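Local coordinates for protein fungal protease inhibitor-1 (PDB 3BT4) that inhibits trypsin, chymotrypsin and proteases from the fungi A. oryzae and R. oryzae, at residues 6-11 and 37-42. Numbering follows the deposited sequence.
Sequences TNYCKD and CACCPA
C9 and C39 are joined covalently: C9 SG lies 2.0 Å from C39 SG, and the CB-SG-SG-CB torsion of -81° is close to the 90° magnitude of a relaxed disulfide. In both cysteines SG stands anti to the carbonyl carbon, beside the backbone N, and the bridge brings C9 CA within 5.4 Å of C39 CA. No hydrogen bond links residues 6-11 to 37-42, so the evidence for cohesion is this bond and the packing of sulfur on Y8. With CG anti to the backbone N (chi1 -179°), Y8 sends its ring from the short helix 8-11 toward C37 and C39. C37 SG sits over one face, 3.6 Å from the Y8 ring centroid and only 4° off the normal, nearly equidistant from the ring carbons. On the same residue C37 CB reaches the CD2 side of the ring, 3.5 Å from Y8 CD2. C39 SG meets Y8 differently, at the edge and in the ring plane, with its closest approach 3.7 Å from Y8 CD2. The ring thus meets one sulfur over its face and another at its edge. An alanine at Y8 would probably leave the C37 sulfur without its aromatic cover and open a gap beside the C9–C39 bridge. Outside the two segments, H12 stacks on Y8, and C37 is bridged to C4, so the sulfur over the ring itself belongs to a disulfide. Three disulfides, C4–C37, C9–C39 and C14–C40, thus tie residues 4-14 to residues 37-40, the cross-linking typical of a small, cysteine-rich inhibitor fold with little regular secondary structure.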
loop_
_atom_site.group_PDB
_atom_site.type_symbol
_atom_site.label_atom_id
_atom_site.label_comp_id
_atom_site.label_asym_id
_atom_site.label_seq_id
_atom_site.Cartn_x
_atom_site.Cartn_y
_atom_site.Cartn_z
ATOM N N THR A 6 15.685 5.378 3.620
ATOM C CA THR A 6 15.258 4.798 4.893
ATOM C C THR A 6 14.680 5.830 5.894
ATOM O O THR A 6 13.803 5.495 6.702
ATOM C CB THR A 6 16.355 3.933 5.527
ATOM O OG1 THR A 6 17.555 4.698 5.630
ATOM C CG2 THR A 6 16.616 2.689 4.658
ATOM N N ASN A 7 15.128 7.082 5.796
ATOM C CA ASN A 7 14.729 8.132 6.741
ATOM C C ASN A 7 13.746 9.157 6.214
ATOM O O ASN A 7 13.517 10.175 6.862
ATOM C CB ASN A 7 15.958 8.891 7.222
ATOM C CG ASN A 7 16.864 8.045 8.067
ATOM O OD1 ASN A 7 16.412 7.326 8.959
ATOM N ND2 ASN A 7 18.161 8.125 7.794
ATOM N N TYR A 8 13.181 8.909 5.036
ATOM C CA TYR A 8 12.211 9.831 4.432
ATOM C C TYR A 8 11.072 10.204 5.388
ATOM O O TYR A 8 10.771 11.392 5.581
ATOM C CB TYR A 8 11.645 9.232 3.141
ATOM C CG TYR A 8 10.648 10.129 2.448
ATOM C CD1 TYR A 8 11.039 10.953 1.403
ATOM C CD2 TYR A 8 9.322 10.155 2.849
ATOM C CE1 TYR A 8 10.123 11.785 0.780
ATOM C CE2 TYR A 8 8.404 10.973 2.242
ATOM C CZ TYR A 8 8.804 11.783 1.204
ATOM O OH TYR A 8 7.877 12.599 0.598
ATOM N N CYS A 9 10.451 9.183 5.994
ATOM C CA CYS A 9 9.318 9.399 6.893
ATOM C C CYS A 9 9.676 10.137 8.203
ATOM O O CYS A 9 8.798 10.688 8.867
ATOM C CB CYS A 9 8.570 8.086 7.157
ATOM S SG CYS A 9 7.948 7.287 5.645
ATOM N N LYS A 10 10.954 10.159 8.570
ATOM C CA LYS A 10 11.423 11.028 9.679
ATOM C C LYS A 10 11.306 12.502 9.290
ATOM O O LYS A 10 10.981 13.353 10.115
ATOM C CB LYS A 10 12.874 10.725 10.062
ATOM C CG LYS A 10 13.100 9.331 10.565
ATOM C CD LYS A 10 14.572 9.088 10.770
ATOM C CE LYS A 10 14.849 8.199 11.974
ATOM N NZ LYS A 10 13.961 7.021 11.971
ATOM N N ASP A 11 11.575 12.781 8.017
ATOM C CA ASP A 11 11.445 14.129 7.483
ATOM C C ASP A 11 10.020 14.451 7.082
ATOM O O ASP A 11 9.614 15.611 7.144
ATOM C CB ASP A 11 12.416 14.347 6.321
ATOM C CG ASP A 11 13.858 14.212 6.747
ATOM O OD1 ASP A 11 14.200 14.645 7.867
ATOM O OD2 ASP A 11 14.659 13.661 5.968
ATOM N N CYS A 37 5.792 7.707 -0.081
ATOM C CA CYS A 37 6.705 6.760 0.585
ATOM C C CYS A 37 6.073 5.877 1.678
ATOM O O CYS A 37 6.793 5.222 2.458
ATOM C CB CYS A 37 7.991 7.462 1.066
ATOM S SG CYS A 37 8.942 8.165 -0.326
ATOM N N ALA A 38 4.735 5.847 1.715
ATOM C CA ALA A 38 4.005 4.931 2.597
ATOM C C ALA A 38 4.290 5.206 4.086
ATOM O O ALA A 38 4.382 4.292 4.885
ATOM C CB ALA A 38 4.346 3.488 2.232
ATOM N N CYS A 39 4.400 6.487 4.441
ATOM C CA CYS A 39 4.659 6.933 5.819
ATOM C C CYS A 39 3.480 6.750 6.770
ATOM O O CYS A 39 3.666 6.711 7.995
ATOM C CB CYS A 39 5.119 8.396 5.824
ATOM S SG CYS A 39 6.660 8.627 4.895
ATOM N N CYS A 40 2.279 6.614 6.206
ATOM C CA CYS A 40 1.063 6.463 7.014
ATOM C C CYS A 40 0.520 5.030 7.089
ATOM O O CYS A 40 0.473 4.315 6.083
ATOM C CB CYS A 40 -0.037 7.412 6.539
ATOM S SG CYS A 40 0.283 9.179 6.869
ATOM N N PRO A 41 0.085 4.620 8.290
ATOM C CA PRO A 41 -0.597 3.334 8.477
ATOM C C PRO A 41 -1.924 3.298 7.718
ATOM O O PRO A 41 -2.482 4.336 7.421
ATOM C CB PRO A 41 -0.845 3.295 9.994
ATOM C CG PRO A 41 -0.806 4.767 10.411
ATOM C CD PRO A 41 0.218 5.366 9.554
ATOM N N ALA A 42 -2.416 2.105 7.401
ATOM C CA ALA A 42 -3.701 1.962 6.710
ATOM C C ALA A 42 -4.419 0.691 7.126
ATOM O O ALA A 42 -3.788 -0.285 7.528
ATOM C CB ALA A 42 -3.485 1.954 5.222
#